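Local coordinates for zinc uptake regulation protein (Escherichia coli, PDB 4MTE) that represses zinc-uptake genes such as znuACB by binding their operator DNA with zinc as its cofactor, at residues D[28-33]-D[49-54]; D[77-82]-D[100-105]. All blocks are in the same frame, centred on the assembly; numbering follows the deposited sequence.

Contact 1. Residues D[28-33]-D[49-54]; sequences RLEVLR and DLLREA. With nucleotides of chain E.
The contact lies in the winged-helix DNA-binding domain of this Fur-family repressor, where Glu30 and Val31 of helix 26-36 meet Leu51 of helix 44-52. Leu51 makes the close contacts from its side, using its two methyl groups on different partners. Leu51 CD1 presses against Glu30 CG at 3.4 Å, and the two side chains lie alongside, running in opposite senses. Leu51 CD2 lies 4.2 Å from Val31 CG2. Val31 also rests on Ala66 and Leu70, and Leu51 on Val63, so helix 60-72 adds to this apolar patch. The Glu30 chain starts with CG anti to the backbone N (chi1 176°), which carries its methylene to Leu51. A bend at chi2 follows, and OE2 meets the edge of the Arg33 guanidinium, in its plane. The salt bridge from Arg33 NH1 to Glu30 OE2 spans 3.1 Å, and its hydrogen bond is weak, with an angle of 129°. Arg28 reaches the DNA with an extended chain. Its guanidinium makes a cation-pi contact with Phe69, and NH1 also bonds Arg23 O. Replacing Arg28 with an alanine would probably leave the DG5 phosphate of chain E without this positive partner, Phe69 without its cation-pi mate and Arg23 O without this donor. The DNA bond runs from Arg28 NH1 to OP1 of DG5 of chain E at 3.0 Å, moderately bent at 148°.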
loop_
_atom_site.group_PDB
_atom_site.type_symbol
_atom_site.label_atom_id
_atom_site.label_comp_id
_atom_site.label_asym_id
_atom_site.label_seq_id
_atom_site.Cartn_x
_atom_site.Cartn_y
_atom_site.Cartn_z
ATOM N N ARG D 28 30.036 -4.928 8.333
ATOM C CA ARG D 28 29.403 -6.072 8.977
ATOM C C ARG D 28 29.553 -5.977 10.493
ATOM O O ARG D 28 28.636 -6.311 11.250
ATOM C CB ARG D 28 30.032 -7.364 8.453
ATOM C CG ARG D 28 29.865 -7.548 6.951
ATOM C CD ARG D 28 30.777 -8.629 6.392
ATOM N NE ARG D 28 30.478 -8.917 4.992
ATOM C CZ ARG D 28 31.129 -9.805 4.246
ATOM N NH1 ARG D 28 32.131 -10.506 4.756
ATOM N NH2 ARG D 28 30.776 -9.989 2.982
ATOM N N LEU D 29 30.710 -5.488 10.922
ATOM C CA LEU D 29 30.996 -5.284 12.335
ATOM C C LEU D 29 30.077 -4.210 12.920
ATOM O O LEU D 29 29.449 -4.412 13.964
ATOM C CB LEU D 29 32.457 -4.867 12.505
ATOM C CG LEU D 29 33.004 -4.782 13.929
ATOM C CD1 LEU D 29 32.961 -6.143 14.616
ATOM C CD2 LEU D 29 34.420 -4.229 13.898
ATOM N N GLU D 30 30.006 -3.072 12.232
ATOM C CA GLU D 30 29.153 -1.959 12.649
ATOM C C GLU D 30 27.706 -2.420 12.761
ATOM O O GLU D 30 27.010 -2.106 13.726
ATOM C CB GLU D 30 29.247 -0.800 11.651
ATOM C CG GLU D 30 28.314 0.374 11.960
ATOM C CD GLU D 30 28.673 1.096 13.245
ATOM O OE1 GLU D 30 29.811 0.923 13.733
ATOM O OE2 GLU D 30 27.817 1.841 13.766
ATOM N N VAL D 31 27.260 -3.170 11.762
ATOM C CA VAL D 31 25.901 -3.690 11.750
ATOM C C VAL D 31 25.713 -4.596 12.956
ATOM O O VAL D 31 24.735 -4.468 13.696
ATOM C CB VAL D 31 25.609 -4.470 10.448
ATOM C CG1 VAL D 31 24.253 -5.162 10.517
ATOM C CG2 VAL D 31 25.663 -3.532 9.250
ATOM N N LEU D 32 26.666 -5.502 13.151
ATOM C CA LEU D 32 26.630 -6.424 14.280
ATOM C C LEU D 32 26.478 -5.685 15.608
ATOM O O LEU D 32 25.582 -5.991 16.401
ATOM C CB LEU D 32 27.896 -7.284 14.298
ATOM C CG LEU D 32 27.954 -8.427 15.313
ATOM C CD1 LEU D 32 26.741 -9.349 15.199
ATOM C CD2 LEU D 32 29.251 -9.205 15.127
ATOM N N ARG D 33 27.338 -4.700 15.852
ATOM C CA ARG D 33 27.269 -3.962 17.108
ATOM C C ARG D 33 25.958 -3.191 17.218
ATOM O O ARG D 33 25.318 -3.209 18.267
ATOM C CB ARG D 33 28.470 -3.027 17.287
ATOM C CG ARG D 33 28.635 -1.976 16.210
ATOM C CD ARG D 33 29.696 -0.959 16.590
ATOM N NE ARG D 33 29.359 -0.285 17.841
ATOM C CZ ARG D 33 28.562 0.775 17.937
ATOM N NH1 ARG D 33 28.011 1.309 16.853
ATOM N NH2 ARG D 33 28.313 1.307 19.124
ATOM N N ASP D 49 18.553 2.876 8.918
ATOM C CA ASP D 49 18.465 4.231 9.460
ATOM C C ASP D 49 19.523 4.472 10.538
ATOM O O ASP D 49 20.149 5.530 10.568
ATOM C CB ASP D 49 17.067 4.506 10.027
ATOM C CG ASP D 49 16.021 4.726 8.944
ATOM O OD1 ASP D 49 16.376 5.213 7.850
ATOM O OD2 ASP D 49 14.835 4.420 9.195
ATOM N N LEU D 50 19.724 3.496 11.419
ATOM C CA LEU D 50 20.783 3.599 12.423
ATOM C C LEU D 50 22.151 3.693 11.758
ATOM O O LEU D 50 22.980 4.524 12.129
ATOM C CB LEU D 50 20.767 2.388 13.357
ATOM C CG LEU D 50 19.562 2.233 14.284
ATOM C CD1 LEU D 50 19.730 0.978 15.132
ATOM C CD2 LEU D 50 19.373 3.466 15.164
ATOM N N LEU D 51 22.376 2.833 10.772
ATOM C CA LEU D 51 23.659 2.761 10.084
ATOM C C LEU D 51 23.995 4.056 9.340
ATOM O O LEU D 51 25.158 4.313 9.030
ATOM C CB LEU D 51 23.645 1.584 9.106
ATOM C CG LEU D 51 24.965 1.186 8.443
ATOM C CD1 LEU D 51 25.980 0.706 9.475
ATOM C CD2 LEU D 51 24.707 0.118 7.392
ATOM N N ARG D 52 22.980 4.871 9.065
ATOM C CA ARG D 52 23.168 6.102 8.295
ATOM C C ARG D 52 23.900 7.186 9.080
ATOM O O ARG D 52 24.663 7.963 8.505
ATOM C CB ARG D 52 21.824 6.658 7.827
ATOM C CG ARG D 52 21.243 5.983 6.602
ATOM C CD ARG D 52 20.085 6.796 6.057
ATOM N NE ARG D 52 19.301 6.068 5.064
ATOM C CZ ARG D 52 19.707 5.811 3.826
ATOM N NH1 ARG D 52 20.904 6.207 3.415
ATOM N NH2 ARG D 52 18.915 5.145 2.997
ATOM N N GLU D 53 23.652 7.243 10.385
ATOM C CA GLU D 53 24.246 8.266 11.243
ATOM C C GLU D 53 25.767 8.243 11.146
ATOM O O GLU D 53 26.428 9.266 11.333
ATOM C CB GLU D 53 23.807 8.055 12.693
ATOM C CG GLU D 53 22.305 8.162 12.902
ATOM C CD GLU D 53 21.866 7.627 14.251
ATOM O OE1 GLU D 53 22.642 7.749 15.223
ATOM O OE2 GLU D 53 20.746 7.079 14.337
ATOM N N ALA D 54 26.310 7.067 10.847
ATOM C CA ALA D 54 27.742 6.890 10.643
ATOM C C ALA D 54 28.049 6.906 9.151
ATOM O O ALA D 54 28.876 7.690 8.682
ATOM C CB ALA D 54 28.197 5.576 11.259
ATOM P P DG E 5 33.279 -11.440 0.964
ATOM O OP1 DG E 5 33.638 -11.589 2.393
ATOM O OP2 DG E 5 32.040 -12.065 0.448
ATOM O "O5'" DG E 5 33.233 -9.882 0.617
ATOM C "C5'" DG E 5 34.362 -9.082 0.944
ATOM C "C4'" DG E 5 34.195 -7.658 0.451
ATOM O "O4'" DG E 5 34.281 -7.644 -0.994
ATOM C "C3'" DG E 5 32.874 -6.993 0.826
ATOM O "O3'" DG E 5 33.163 -5.883 1.678
ATOM C "C2'" DG E 5 32.228 -6.607 -0.510
ATOM C "C1'" DG E 5 33.364 -6.711 -1.522
ATOM N N9 DG E 5 32.992 -7.185 -2.853
ATOM C C8 DG E 5 32.531 -8.433 -3.200
ATOM N N7 DG E 5 32.295 -8.563 -4.477
ATOM C C5 DG E 5 32.628 -7.322 -5.009
ATOM C C6 DG E 5 32.582 -6.857 -6.344
ATOM O O6 DG E 5 32.224 -7.472 -7.358
ATOM N N1 DG E 5 33.007 -5.533 -6.448
ATOM C C2 DG E 5 33.426 -4.755 -5.392
ATOM N N2 DG E 5 33.802 -3.498 -5.670
ATOM N N3 DG E 5 33.474 -5.178 -4.136
ATOM C C4 DG E 5 33.063 -6.464 -4.023
#

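Contact 2. Residues D[77-82]-D[100-105]. With ZN (zinc ion), chain N; ZN (zinc ion), chain M; nucleotides of chain F.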
loop_
_atom_site.group_PDB
_atom_site.type_symbol
_atom_site.label_atom_id
_atom_site.label_comp_id
_atom_site.label_asym_id
_atom_site.label_seq_id
_atom_site.Cartn_x
_atom_site.Cartn_y
_atom_site.Cartn_z
ATOM N N HIS D 77 19.775 -14.176 13.959
ATOM C CA HIS D 77 18.608 -14.947 13.558
ATOM C C HIS D 77 17.584 -14.016 12.936
ATOM O O HIS D 77 17.443 -12.856 13.348
ATOM C CB HIS D 77 17.971 -15.649 14.756
ATOM C CG HIS D 77 18.850 -16.678 15.391
ATOM N ND1 HIS D 77 19.262 -17.814 14.732
ATOM C CD2 HIS D 77 19.387 -16.743 16.631
ATOM C CE1 HIS D 77 20.024 -18.535 15.538
ATOM N NE2 HIS D 77 20.115 -17.907 16.694
ATOM N N LYS D 78 16.875 -14.535 11.944
ATOM C CA LYS D 78 15.742 -13.844 11.361
ATOM C C LYS D 78 14.485 -14.266 12.108
ATOM O O LYS D 78 14.239 -15.457 12.301
ATOM C CB LYS D 78 15.606 -14.204 9.882
ATOM C CG LYS D 78 14.468 -13.491 9.177
ATOM C CD LYS D 78 14.337 -13.956 7.739
ATOM C CE LYS D 78 13.274 -13.172 6.992
ATOM N NZ LYS D 78 13.658 -11.744 6.832
ATOM N N VAL D 79 13.696 -13.283 12.529
ATOM C CA VAL D 79 12.403 -13.545 13.148
ATOM C C VAL D 79 11.338 -13.529 12.050
ATOM O O VAL D 79 10.991 -12.469 11.529
ATOM C CB VAL D 79 12.070 -12.491 14.227
ATOM C CG1 VAL D 79 10.856 -12.923 15.041
ATOM C CG2 VAL D 79 13.279 -12.248 15.134
ATOM N N GLU D 80 10.823 -14.710 11.714
ATOM C CA GLU D 80 9.990 -14.905 10.526
ATOM C C GLU D 80 8.541 -14.437 10.678
ATOM O O GLU D 80 7.906 -14.067 9.691
ATOM C CB GLU D 80 9.983 -16.386 10.140
ATOM C CG GLU D 80 11.357 -16.976 9.858
ATOM C CD GLU D 80 11.917 -16.560 8.511
ATOM O OE1 GLU D 80 11.305 -15.703 7.841
ATOM O OE2 GLU D 80 12.974 -17.099 8.122
ATOM N N SER D 81 8.009 -14.477 11.896
ATOM C CA SER D 81 6.622 -14.080 12.126
ATOM C C SER D 81 6.496 -12.573 11.949
ATOM O O SER D 81 5.494 -12.074 11.436
ATOM C CB SER D 81 6.156 -14.494 13.517
ATOM O OG SER D 81 6.912 -13.846 14.523
ATOM N N THR D 82 7.526 -11.859 12.388
ATOM C CA THR D 82 7.714 -10.467 12.020
ATOM C C THR D 82 8.527 -10.498 10.733
ATOM O O THR D 82 8.488 -11.481 9.997
ATOM C CB THR D 82 8.483 -9.690 13.111
ATOM O OG1 THR D 82 9.806 -10.224 13.244
ATOM C CG2 THR D 82 7.767 -9.789 14.453
ATOM N N MET D 100 12.179 -18.424 19.959
ATOM C CA MET D 100 12.147 -16.993 20.229
ATOM C C MET D 100 10.868 -16.634 20.963
ATOM O O MET D 100 9.773 -16.961 20.506
ATOM C CB MET D 100 12.224 -16.206 18.920
ATOM C CG MET D 100 13.507 -16.435 18.148
ATOM S SD MET D 100 14.939 -15.720 18.970
ATOM C CE MET D 100 16.265 -16.398 17.979
ATOM N N PHE D 101 11.010 -15.970 22.105
ATOM C CA PHE D 101 9.856 -15.459 22.833
ATOM C C PHE D 101 9.763 -13.961 22.620
ATOM O O PHE D 101 10.693 -13.223 22.944
ATOM C CB PHE D 101 9.951 -15.817 24.314
ATOM C CG PHE D 101 9.769 -17.280 24.580
ATOM C CD1 PHE D 101 8.541 -17.777 24.982
ATOM C CD2 PHE D 101 10.816 -18.166 24.395
ATOM C CE1 PHE D 101 8.369 -19.126 25.216
ATOM C CE2 PHE D 101 10.647 -19.515 24.626
ATOM C CZ PHE D 101 9.423 -19.995 25.037
ATOM N N ILE D 102 8.626 -13.537 22.076
ATOM C CA ILE D 102 8.448 -12.197 21.530
ATOM C C ILE D 102 7.310 -11.461 22.222
ATOM O O ILE D 102 6.185 -11.958 22.279
ATOM C CB ILE D 102 8.098 -12.272 20.021
ATOM C CG1 ILE D 102 9.182 -13.033 19.248
ATOM C CG2 ILE D 102 7.893 -10.873 19.429
ATOM C CD1 ILE D 102 8.739 -13.495 17.872
ATOM N N CYS D 103 7.598 -10.266 22.729
ATOM C CA CYS D 103 6.554 -9.403 23.267
ATOM C C CYS D 103 5.986 -8.552 22.138
ATOM O O CYS D 103 6.722 -7.843 21.455
ATOM C CB CYS D 103 7.095 -8.507 24.379
ATOM S SG CYS D 103 5.810 -7.564 25.243
ATOM N N ASP D 104 4.674 -8.628 21.944
ATOM C CA ASP D 104 4.016 -7.919 20.852
ATOM C C ASP D 104 4.114 -6.407 21.022
ATOM O O ASP D 104 4.200 -5.669 20.041
ATOM C CB ASP D 104 2.546 -8.334 20.771
ATOM C CG ASP D 104 2.370 -9.833 20.631
ATOM O OD1 ASP D 104 3.201 -10.471 19.950
ATOM O OD2 ASP D 104 1.402 -10.375 21.205
ATOM N N ARG D 105 4.107 -5.953 22.272
ATOM C CA ARG D 105 4.080 -4.525 22.573
ATOM C C ARG D 105 5.479 -3.926 22.699
ATOM O O ARG D 105 5.873 -3.092 21.884
ATOM C CB ARG D 105 3.271 -4.270 23.845
ATOM C CG ARG D 105 1.868 -4.857 23.795
ATOM C CD ARG D 105 0.919 -4.143 24.742
ATOM N NE ARG D 105 -0.351 -4.852 24.871
ATOM C CZ ARG D 105 -1.325 -4.827 23.966
ATOM N NH1 ARG D 105 -1.185 -4.128 22.846
ATOM N NH2 ARG D 105 -2.443 -5.507 24.176
HETATM ZN ZN ZN N . 20.838 -18.272 18.541
HETATM ZN ZN ZN M . 7.130 -6.734 26.913
ATOM P P DA F 21 12.541 -8.573 4.853
ATOM O OP1 DA F 21 12.352 -9.991 5.223
ATOM O OP2 DA F 21 13.355 -7.678 5.702
ATOM O "O5'" DA F 21 13.155 -8.539 3.384
ATOM C "C5'" DA F 21 12.493 -9.284 2.382
ATOM C "C4'" DA F 21 13.154 -9.092 1.029
ATOM O "O4'" DA F 21 12.989 -7.722 0.596
ATOM C "C3'" DA F 21 14.657 -9.353 0.981
ATOM O "O3'" DA F 21 14.853 -10.574 0.286
ATOM C "C2'" DA F 21 15.251 -8.137 0.259
ATOM C "C1'" DA F 21 14.018 -7.466 -0.333
ATOM N N9 DA F 21 14.105 -6.025 -0.541
ATOM C C8 DA F 21 14.108 -5.031 0.400
ATOM N N7 DA F 21 14.185 -3.821 -0.111
ATOM C C5 DA F 21 14.228 -4.042 -1.477
ATOM C C6 DA F 21 14.311 -3.179 -2.588
ATOM N N6 DA F 21 14.366 -1.844 -2.511
ATOM N N1 DA F 21 14.334 -3.750 -3.804
ATOM C C2 DA F 21 14.278 -5.079 -3.914
ATOM N N3 DA F 21 14.198 -5.990 -2.952
ATOM C C4 DA F 21 14.178 -5.395 -1.754
#
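Here the wing of the winged-helix domain, through strand 76-79, faces strand 99-103 of the sheet in the dimerisation domain. His77, Val79 and Ser81 meet Met100 and Ile102. The contacts between the two segments are made by side chains. Met100 CE comes obliquely to the His77 ring, 3.4 Å from His77 CD2, and the two side chains stand roughly perpendicular. The Met100 chain bends at chi2 (-69°), which turns its sulfur and methyl toward the histidine. Farther along, Val79 and Ile102 pass side by side, pointing opposite ways, with Val79 CG1 3.6 Å from Ile102 CD1. Ile102 CD1 also touches Ser81 OG at 3.8 Å. That hydroxyl has its polar partners in the strand 131-140, namely His140 and Glu138.

Metal bonds come next. His77 NE2 binds one zinc ion at 2.0 Å, and Cys88, His96 and Glu111 complete the site. Because His77 belongs to the wing and Glu111 to strand 109-112, this zinc ties the two domains together. The Met100 methyl packs beside the ligand ring and probably helps hold it in place, along with the zinc bond. Cys103 SG binds the other zinc ion at 2.3 Å, in a four-cysteine site with Cys106, Cys143 and Cys146. Between Met100 and Ile102 on the strand, Phe101 meets Phe130 of the second subunit edge-to-face, so strand 99-103 also serves the dimer.

A charged contact reaches the DNA. The CB of Lys78 points away from strand 99-103, unlike those of its neighbours His77 and Val79. The chain turns at its end, and Lys78 NZ donates to OP1 of DA21 of chain F at 2.7 Å.

In the fold
Contact 1 closes before contact 2 opens along the chain, and helix 60-72 lies between them. Their centres are 21 Å apart and their nearest atoms about 9 Å, so they do not touch. Contact 1 joins two helices of the DNA-binding domain. Contact 2 begins on the wing of that same domain and crosses to the sheet of the dimerisation domain, with one zinc site at the junction and the other at the end of strand 99-103. Each has a basic side chain on a DNA phosphate, on DNA chains E and F respectively. This layout is consistent with zinc fixing the orientation of the DNA-binding domain in the dimer, as in Fur-family regulators.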